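Local atomic coordinates of phage terminase large subunit (PDB entry 7KS4), a protein that probably acts as an ATP-driven motor that moves viral DNA into empty capsids, and as an endonuclease that cuts the viral genome to start and end packaging. Residues A[80-85]-A[130-135]. Numbering follows the deposited sequence.
Sequences IIFGRV and SEFRGK
F82 reaches from its helix onto the backbone of segment 130-135, and V85, one turn later, meets the ring of F132: an example of a helix seated on a sheet by a few apolar side chains, with no hydrogen bond joining the two segments. The F82 ring can be followed outward. Its CB lies beside G134, 4.8 Å from the glycine CA, where the strand has no side chain. With CG anti to the backbone N, chi1 of -177° carries the ring obliquely across the strand, back toward F132, with its CD2/CE2 side to the backbone. CD2 comes 3.7 Å from G134 N and 3.9 Å from CD2 of F132; the two side chains point opposite ways and the rings lie side by side in nearly parallel planes, not stacked. Further out, CE2 lies 3.5 Å from F132 O, which sits at the ring edge, close to its plane.

The segments belong to helix 75-92 and strand 126-136 of the P-loop ATPase domain, the N-terminal part of the terminase; the axes of segments 80-85 and 130-135 run roughly antiparallel (154°). L110 of the neighbouring strand 109-115 touches both F82 and V85, while I70 of strand 67-72 packs on F132.

V85 and F132 approach tip to tip. CG2 of V85 is 3.7 Å from CE2 of F132, and CG1 is 3.8 Å from CD2. One residue before V85, R84 turns to the nucleotide side, touching ADP and forming a salt bridge with E50.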
loop_
_atom_site.group_PDB
_atom_site.type_symbol
_atom_site.label_atom_id
_atom_site.label_comp_id
_atom_site.label_asym_id
_atom_site.label_seq_id
_atom_site.Cartn_x
_atom_site.Cartn_y
_atom_site.Cartn_z
ATOM N N ILE A 80 -1.362 7.940 -8.208
ATOM C CA ILE A 80 -0.065 8.208 -7.596
ATOM C C ILE A 80 0.722 6.912 -7.459
ATOM O O ILE A 80 1.803 6.757 -8.038
ATOM C CB ILE A 80 -0.237 8.911 -6.239
ATOM C CG1 ILE A 80 -0.918 10.266 -6.441
ATOM C CG2 ILE A 80 1.120 9.100 -5.556
ATOM C CD1 ILE A 80 -1.301 10.956 -5.158
ATOM N N ILE A 81 0.189 5.957 -6.697
ATOM C CA ILE A 81 0.890 4.688 -6.538
ATOM C C ILE A 81 0.958 3.953 -7.870
ATOM O O ILE A 81 2.002 3.398 -8.230
ATOM C CB ILE A 81 0.221 3.840 -5.442
ATOM C CG1 ILE A 81 0.470 4.482 -4.075
ATOM C CG2 ILE A 81 0.748 2.401 -5.460
ATOM C CD1 ILE A 81 -0.290 3.825 -2.931
ATOM N N PHE A 82 -0.141 3.944 -8.630
ATOM C CA PHE A 82 -0.133 3.257 -9.916
ATOM C C PHE A 82 0.989 3.775 -10.808
ATOM O O PHE A 82 1.727 2.990 -11.411
ATOM C CB PHE A 82 -1.477 3.407 -10.625
ATOM C CG PHE A 82 -1.549 2.647 -11.920
ATOM C CD1 PHE A 82 -1.282 3.276 -13.128
ATOM C CD2 PHE A 82 -1.845 1.296 -11.926
ATOM C CE1 PHE A 82 -1.330 2.573 -14.321
ATOM C CE2 PHE A 82 -1.898 0.589 -13.115
ATOM C CZ PHE A 82 -1.638 1.228 -14.312
ATOM N N GLY A 83 1.132 5.097 -10.901
ATOM C CA GLY A 83 2.160 5.663 -11.760
ATOM C C GLY A 83 3.563 5.304 -11.308
ATOM O O GLY A 83 4.463 5.105 -12.126
ATOM N N ARG A 84 3.771 5.224 -9.996
ATOM C CA ARG A 84 5.081 4.841 -9.490
ATOM C C ARG A 84 5.371 3.373 -9.763
ATOM O O ARG A 84 6.512 3.007 -10.068
ATOM C CB ARG A 84 5.169 5.137 -8.003
ATOM C CG ARG A 84 5.051 6.602 -7.712
ATOM C CD ARG A 84 5.169 6.867 -6.251
ATOM N NE ARG A 84 4.859 8.257 -5.944
ATOM C CZ ARG A 84 5.317 8.901 -4.881
ATOM N NH1 ARG A 84 6.115 8.272 -4.034
ATOM N NH2 ARG A 84 4.984 10.167 -4.676
ATOM N N VAL A 85 4.355 2.515 -9.661
ATOM C CA VAL A 85 4.548 1.113 -10.016
ATOM C C VAL A 85 4.928 0.998 -11.487
ATOM O O VAL A 85 5.827 0.234 -11.852
ATOM C CB VAL A 85 3.285 0.297 -9.685
ATOM C CG1 VAL A 85 3.434 -1.139 -10.152
ATOM C CG2 VAL A 85 3.012 0.326 -8.173
ATOM N N SER A 130 1.171 -11.315 -14.980
ATOM C CA SER A 130 0.826 -10.580 -13.773
ATOM C C SER A 130 0.087 -9.305 -14.152
ATOM O O SER A 130 0.347 -8.705 -15.197
ATOM C CB SER A 130 2.087 -10.244 -12.980
ATOM O OG SER A 130 2.880 -11.395 -12.797
ATOM N N GLU A 131 -0.848 -8.891 -13.293
ATOM C CA GLU A 131 -1.719 -7.764 -13.594
ATOM C C GLU A 131 -1.876 -6.871 -12.371
ATOM O O GLU A 131 -2.091 -7.363 -11.258
ATOM C CB GLU A 131 -3.101 -8.240 -14.054
ATOM C CG GLU A 131 -4.035 -7.111 -14.412
ATOM C CD GLU A 131 -5.300 -7.598 -15.091
ATOM O OE1 GLU A 131 -5.454 -8.824 -15.267
ATOM O OE2 GLU A 131 -6.139 -6.749 -15.448
ATOM N N PHE A 132 -1.785 -5.560 -12.589
ATOM C CA PHE A 132 -1.948 -4.572 -11.530
ATOM C C PHE A 132 -2.830 -3.450 -12.049
ATOM O O PHE A 132 -2.557 -2.891 -13.116
ATOM C CB PHE A 132 -0.591 -4.023 -11.079
ATOM C CG PHE A 132 -0.662 -3.071 -9.916
ATOM C CD1 PHE A 132 -1.045 -3.516 -8.660
ATOM C CD2 PHE A 132 -0.305 -1.740 -10.069
ATOM C CE1 PHE A 132 -1.097 -2.646 -7.578
ATOM C CE2 PHE A 132 -0.351 -0.863 -8.993
ATOM C CZ PHE A 132 -0.742 -1.318 -7.747
ATOM N N ARG A 133 -3.883 -3.127 -11.301
ATOM C CA ARG A 133 -4.836 -2.111 -11.718
ATOM C C ARG A 133 -5.009 -1.063 -10.636
ATOM O O ARG A 133 -4.913 -1.355 -9.442
ATOM C CB ARG A 133 -6.205 -2.698 -12.026
ATOM C CG ARG A 133 -6.275 -3.491 -13.304
ATOM C CD ARG A 133 -7.491 -3.078 -14.108
ATOM N NE ARG A 133 -8.009 -4.180 -14.900
ATOM C CZ ARG A 133 -8.945 -4.051 -15.831
ATOM N NH1 ARG A 133 -9.355 -5.114 -16.499
ATOM N NH2 ARG A 133 -9.459 -2.856 -16.095
ATOM N N GLY A 134 -5.281 0.161 -11.076
ATOM C CA GLY A 134 -5.728 1.211 -10.183
ATOM C C GLY A 134 -7.247 1.272 -10.161
ATOM O O GLY A 134 -7.904 1.109 -11.186
ATOM N N LYS A 135 -7.793 1.497 -8.968
ATOM C CA LYS A 135 -9.233 1.541 -8.764
ATOM C C LYS A 135 -9.577 2.710 -7.852
ATOM O O LYS A 135 -8.750 3.172 -7.061
ATOM C CB LYS A 135 -9.761 0.235 -8.158
ATOM C CG LYS A 135 -9.650 -0.975 -9.079
ATOM C CD LYS A 135 -10.536 -0.813 -10.300
ATOM C CE LYS A 135 -10.529 -2.054 -11.161
ATOM N NZ LYS A 135 -11.345 -1.854 -12.391
#